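Local coordinates for DNA repair protein XRCC1 (Homo sapiens, PDB 3LQC) that acts as a scaffold in DNA single-strand break repair, assembling repair protein complexes and binding poly-ADP-ribose chains, here represented by its N-terminal domain, at residues 66-71 / 128-133; 58-63 / 142-147. One frame throughout, in Å; residues are numbered along the deposited sequence.

Both contacts lie in the XRCC1 N-terminal domain, one in each of its two packed sheets. From the N terminus, strand 57-63 comes first and leads directly into strand 67-73; later, strand 125-133 is followed by strand 143-150. Interaction 1 pairs the inner two of these four strands, closing a loop of 56 residues within the mixed five-stranded sheet. Interaction 2 pairs the outer two in the three-stranded antiparallel sheet, so its 78-residue loop encloses interaction 1 entirely, without crossing. Leu144 joins them: its CD1 lies 3.7 Å from Ile130 CG2, and Val68 and Cys132 also touch its side chain between the sheets.

Interaction 1: residues 66-71 / 128-133; sequences AFVEVL and VKIVCS. With CO3 (carbonate ion), chain D.
Val68, Val70, Val128 and Ile130 form the apolar centre of this antiparallel strand pair, in the mixed five-stranded sheet of the XRCC1 N-terminal domain. Val68 CG1 lies 3.9 Å from Ile130 CG2, the two side chains side by side and pointing the same way. Val70 bridges two partners, its CG1 against Val128 CG1 and its CG2 against Ile130 CG1. This face is turned to strand 143-150.

On the face of Phe67, Glu69 and Leu71, the chain of another protein packs against Phe67, Leu71 and Val131. Leu71 CD1 reaches diagonally to Val131 CG2 at 3.6 Å. Glu69 is extended, with CG anti to the backbone N (chi1 -179°); its OE2 lies alongside Val131 CG2 but spends its hydrogen bond on the backbone of that other protein. Lys129 bends at chi3 (-66°), and its NZ donates at 2.7 Å to O2 of a carbonate ion, probably picked up from the crystallisation liquor and also bonded by Ser44 and Arg7. Lys129 also makes a cation-pi contact with Tyr84. An alanine in place of Lys129 would probably leave the carbonate without one of its cationic donors and Tyr84 without its charged partner.

Hydrogen-bonded pairs (Phe67 with Ser133, Glu69 with Val131, Leu71 with Lys129) alternate with non-hydrogen-bonded ones, and the bond from Val131 N to Glu69 O is nearly straight (172°). At the far end is a classic beta bulge: Ser133 O accepts from both Ala66 N (2.8 Å) and Phe67 N (2.9 Å), while Ser133 CB sits at the edge of the Phe67 ring, 3.7 Å from CD2.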
loop_
_atom_site.group_PDB
_atom_site.type_symbol
_atom_site.label_atom_id
_atom_site.label_comp_id
_atom_site.label_asym_id
_atom_site.label_seq_id
_atom_site.Cartn_x
_atom_site.Cartn_y
_atom_site.Cartn_z
ATOM N N ALA A 66 13.316 -7.537 2.526
ATOM C CA ALA A 66 11.919 -7.285 2.200
ATOM C C ALA A 66 11.785 -5.978 1.430
ATOM O O ALA A 66 11.025 -5.893 0.464
ATOM C CB ALA A 66 11.069 -7.250 3.455
ATOM N N PHE A 67 12.525 -4.962 1.869
ATOM C CA PHE A 67 12.488 -3.649 1.230
ATOM C C PHE A 67 13.896 -3.149 0.998
ATOM O O PHE A 67 14.797 -3.473 1.756
ATOM C CB PHE A 67 11.749 -2.626 2.096
ATOM C CG PHE A 67 10.503 -3.149 2.729
ATOM C CD1 PHE A 67 9.473 -3.646 1.950
ATOM C CD2 PHE A 67 10.356 -3.138 4.112
ATOM C CE1 PHE A 67 8.323 -4.129 2.530
ATOM C CE2 PHE A 67 9.199 -3.629 4.709
ATOM C CZ PHE A 67 8.180 -4.121 3.916
ATOM N N VAL A 68 14.082 -2.358 -0.051
ATOM C CA VAL A 68 15.357 -1.694 -0.290
ATOM C C VAL A 68 15.102 -0.240 -0.652
ATOM O O VAL A 68 14.168 0.066 -1.392
ATOM C CB VAL A 68 16.161 -2.358 -1.416
ATOM C CG1 VAL A 68 17.519 -1.704 -1.534
ATOM C CG2 VAL A 68 16.317 -3.841 -1.165
ATOM N N GLU A 69 15.926 0.654 -0.114
ATOM C CA GLU A 69 15.811 2.077 -0.401
ATOM C C GLU A 69 17.192 2.634 -0.733
ATOM O O GLU A 69 18.187 2.216 -0.145
ATOM C CB GLU A 69 15.237 2.806 0.813
ATOM C CG GLU A 69 15.049 4.304 0.650
ATOM C CD GLU A 69 14.765 4.978 1.974
ATOM O OE1 GLU A 69 14.158 6.071 1.979
ATOM O OE2 GLU A 69 15.135 4.395 3.015
ATOM N N VAL A 70 17.258 3.569 -1.676
ATOM C CA VAL A 70 18.529 4.206 -1.984
ATOM C C VAL A 70 18.422 5.699 -1.771
ATOM O O VAL A 70 17.567 6.355 -2.357
ATOM C CB VAL A 70 19.018 3.903 -3.421
ATOM C CG1 VAL A 70 20.332 4.637 -3.704
ATOM C CG2 VAL A 70 19.210 2.409 -3.610
ATOM N N LEU A 71 19.284 6.226 -0.913
ATOM C CA LEU A 71 19.335 7.657 -0.664
ATOM C C LEU A 71 20.704 8.198 -1.063
ATOM O O LEU A 71 21.689 7.452 -1.135
ATOM C CB LEU A 71 19.025 7.972 0.802
ATOM C CG LEU A 71 17.780 7.300 1.387
ATOM C CD1 LEU A 71 18.147 5.975 2.045
ATOM C CD2 LEU A 71 17.060 8.215 2.385
ATOM N N VAL A 128 26.191 7.544 -1.173
ATOM C CA VAL A 128 25.112 6.652 -1.555
ATOM C C VAL A 128 24.789 5.699 -0.396
ATOM O O VAL A 128 25.623 4.898 0.029
ATOM C CB VAL A 128 25.452 5.845 -2.821
ATOM C CG1 VAL A 128 24.198 5.191 -3.371
ATOM C CG2 VAL A 128 26.076 6.747 -3.887
ATOM N N LYS A 129 23.569 5.797 0.113
ATOM C CA LYS A 129 23.133 4.956 1.211
ATOM C C LYS A 129 22.093 3.967 0.709
ATOM O O LYS A 129 21.039 4.363 0.195
ATOM C CB LYS A 129 22.557 5.816 2.341
ATOM C CG LYS A 129 21.993 5.023 3.498
ATOM C CD LYS A 129 21.452 5.937 4.584
ATOM C CE LYS A 129 22.557 6.742 5.232
ATOM N NZ LYS A 129 22.111 7.331 6.521
ATOM N N ILE A 130 22.397 2.682 0.844
ATOM C CA ILE A 130 21.455 1.632 0.467
ATOM C C ILE A 130 20.895 0.982 1.735
ATOM O O ILE A 130 21.645 0.421 2.531
ATOM C CB ILE A 130 22.118 0.565 -0.422
ATOM C CG1 ILE A 130 22.640 1.189 -1.717
ATOM C CG2 ILE A 130 21.147 -0.541 -0.736
ATOM C CD1 ILE A 130 24.043 1.748 -1.614
ATOM N N VAL A 131 19.583 1.072 1.931
ATOM C CA VAL A 131 18.966 0.546 3.145
ATOM C C VAL A 131 18.169 -0.716 2.868
ATOM O O VAL A 131 17.263 -0.715 2.045
ATOM C CB VAL A 131 18.056 1.591 3.820
ATOM C CG1 VAL A 131 17.629 1.106 5.205
ATOM C CG2 VAL A 131 18.771 2.925 3.926
ATOM N N CYS A 132 18.516 -1.795 3.561
ATOM C CA CYS A 132 17.814 -3.063 3.413
ATOM C C CYS A 132 16.982 -3.344 4.653
ATOM O O CYS A 132 17.494 -3.387 5.769
ATOM C CB CYS A 132 18.812 -4.198 3.189
ATOM S SG CYS A 132 19.798 -4.059 1.692
ATOM N N SER A 133 15.687 -3.533 4.468
ATOM C CA SER A 133 14.810 -3.797 5.599
ATOM C C SER A 133 14.222 -5.187 5.498
ATOM O O SER A 133 13.750 -5.596 4.435
ATOM C CB SER A 133 13.698 -2.762 5.674
ATOM O OG SER A 133 14.208 -1.507 6.068
HETATM C C CO3 D . 20.915 4.816 8.350
HETATM O O1 CO3 D . 21.912 4.273 7.715
HETATM O O2 CO3 D . 20.940 6.092 8.607
#

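Interaction 2: residues 58-63 / 142-147; sequences VDIGND and FGLSFV
Phe146 lays its ring over Gly61, whose CA sits 3.6 Å from the ring centroid and 12° off its normal, a CH-pi contact over the face. CG of Phe146 stands between its own backbone N and carbonyl carbon (chi1 68°), which starts the ring back across the neighbouring strand; Gly61 N lies over the same face, 3.4 Å from CE1. A side chain at Gly61 would run into CE2, so the glycine lets the ring lie this close. Arg148 adds a cation-pi contact to the same ring.

The apolar side chains gather away from that ring. Ile60 CG2 meets Leu144 CD2 at 3.8 Å, the two chains slanting past one another, while Val147 CG2 lies beside both Val58 CG1 and Ile60 CG1. This group belongs to the packing between the two sheets of the domain.

Backbone bonds join the strands as an edge pair of the three-stranded antiparallel sheet, interrupted by a classic beta bulge. Gly61 O takes Ser145 N at 2.6 Å and Phe146 N at 3.2 Å, and Gly61 N returns a nearly straight bond (173°) to Phe146 O. Beyond the bulge, Asp63 and Gly143 exchange N-to-O bonds in both directions.

Among polar side chains, Ser145 OG donates to Asn62 O at 3.2 Å, from above the carbonyl plane. Asn62 OD1 accepts a hydrogen bond from Ser65 N, in the loop that follows strand 57-63.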
loop_
_atom_site.group_PDB
_atom_site.type_symbol
_atom_site.label_atom_id
_atom_site.label_comp_id
_atom_site.label_asym_id
_atom_site.label_seq_id
_atom_site.Cartn_x
_atom_site.Cartn_y
_atom_site.Cartn_z
ATOM N N VAL A 58 19.226 2.571 -11.554
ATOM C CA VAL A 58 19.733 1.674 -10.522
ATOM C C VAL A 58 19.185 0.258 -10.671
ATOM O O VAL A 58 17.976 0.066 -10.750
ATOM C CB VAL A 58 19.355 2.185 -9.118
ATOM C CG1 VAL A 58 19.947 1.278 -8.048
ATOM C CG2 VAL A 58 19.827 3.616 -8.925
ATOM N N ASP A 59 20.078 -0.728 -10.711
ATOM C CA ASP A 59 19.675 -2.132 -10.743
ATOM C C ASP A 59 20.016 -2.770 -9.401
ATOM O O ASP A 59 21.127 -2.618 -8.896
ATOM C CB ASP A 59 20.392 -2.897 -11.861
ATOM C CG ASP A 59 20.172 -2.282 -13.233
ATOM O OD1 ASP A 59 19.158 -1.566 -13.430
ATOM O OD2 ASP A 59 21.018 -2.527 -14.122
ATOM N N ILE A 60 19.058 -3.492 -8.830
ATOM C CA ILE A 60 19.217 -4.056 -7.500
ATOM C C ILE A 60 18.905 -5.543 -7.501
ATOM O O ILE A 60 17.854 -5.966 -7.977
ATOM C CB ILE A 60 18.302 -3.348 -6.493
ATOM C CG1 ILE A 60 18.730 -1.890 -6.347
ATOM C CG2 ILE A 60 18.324 -4.062 -5.147
ATOM C CD1 ILE A 60 17.874 -1.105 -5.415
ATOM N N GLY A 61 19.835 -6.331 -6.977
ATOM C CA GLY A 61 19.639 -7.759 -6.846
ATOM C C GLY A 61 19.491 -8.113 -5.385
ATOM O O GLY A 61 20.438 -7.985 -4.612
ATOM N N ASN A 62 18.305 -8.562 -5.001
ATOM C CA ASN A 62 18.029 -8.807 -3.600
ATOM C C ASN A 62 18.782 -10.009 -3.063
ATOM O O ASN A 62 19.134 -10.922 -3.807
ATOM C CB ASN A 62 16.530 -8.977 -3.352
ATOM C CG ASN A 62 16.197 -9.105 -1.873
ATOM O OD1 ASN A 62 16.813 -8.457 -1.029
ATOM N ND2 ASN A 62 15.224 -9.945 -1.553
ATOM N N ASP A 63 19.045 -9.993 -1.766
ATOM C CA ASP A 63 19.508 -11.190 -1.083
ATOM C C ASP A 63 18.788 -11.316 0.251
ATOM O O ASP A 63 19.412 -11.258 1.313
ATOM C CB ASP A 63 21.017 -11.174 -0.866
ATOM C CG ASP A 63 21.517 -12.427 -0.166
ATOM O OD1 ASP A 63 20.943 -13.510 -0.404
ATOM O OD2 ASP A 63 22.487 -12.330 0.619
ATOM N N PHE A 142 20.402 -11.119 5.661
ATOM C CA PHE A 142 19.827 -10.501 4.467
ATOM C C PHE A 142 20.551 -9.237 4.023
ATOM O O PHE A 142 21.189 -8.559 4.818
ATOM C CB PHE A 142 18.352 -10.174 4.706
ATOM C CG PHE A 142 18.136 -9.103 5.722
ATOM C CD1 PHE A 142 18.241 -7.765 5.369
ATOM C CD2 PHE A 142 17.848 -9.428 7.036
ATOM C CE1 PHE A 142 18.056 -6.774 6.306
ATOM C CE2 PHE A 142 17.659 -8.441 7.981
ATOM C CZ PHE A 142 17.763 -7.109 7.616
ATOM N N GLY A 143 20.425 -8.918 2.744
ATOM C CA GLY A 143 21.037 -7.731 2.186
ATOM C C GLY A 143 20.795 -7.718 0.693
ATOM O O GLY A 143 19.676 -7.972 0.240
ATOM N N LEU A 144 21.845 -7.434 -0.072
ATOM C CA LEU A 144 21.753 -7.439 -1.528
ATOM C C LEU A 144 22.748 -8.405 -2.123
ATOM O O LEU A 144 23.817 -8.625 -1.561
ATOM C CB LEU A 144 22.033 -6.049 -2.092
ATOM C CG LEU A 144 21.038 -4.967 -1.689
ATOM C CD1 LEU A 144 21.253 -3.723 -2.532
ATOM C CD2 LEU A 144 19.624 -5.505 -1.850
ATOM N N SER A 145 22.401 -8.980 -3.269
ATOM C CA SER A 145 23.383 -9.716 -4.051
ATOM C C SER A 145 24.209 -8.712 -4.821
ATOM O O SER A 145 25.418 -8.853 -4.956
ATOM C CB SER A 145 22.708 -10.690 -5.010
ATOM O OG SER A 145 22.208 -11.795 -4.284
ATOM N N PHE A 146 23.546 -7.679 -5.311
ATOM C CA PHE A 146 24.234 -6.654 -6.057
ATOM C C PHE A 146 23.403 -5.391 -6.149
ATOM O O PHE A 146 22.181 -5.417 -6.028
ATOM C CB PHE A 146 24.610 -7.165 -7.454
ATOM C CG PHE A 146 23.431 -7.416 -8.354
ATOM C CD1 PHE A 146 22.770 -6.362 -8.965
ATOM C CD2 PHE A 146 22.996 -8.707 -8.599
ATOM C CE1 PHE A 146 21.693 -6.584 -9.794
ATOM C CE2 PHE A 146 21.915 -8.941 -9.429
ATOM C CZ PHE A 146 21.265 -7.878 -10.033
ATOM N N VAL A 147 24.088 -4.276 -6.330
ATOM C CA VAL A 147 23.436 -3.030 -6.674
ATOM C C VAL A 147 24.332 -2.355 -7.699
ATOM O O VAL A 147 25.552 -2.287 -7.521
ATOM C CB VAL A 147 23.219 -2.123 -5.442
ATOM C CG1 VAL A 147 24.507 -1.993 -4.631
ATOM C CG2 VAL A 147 22.700 -0.761 -5.872
#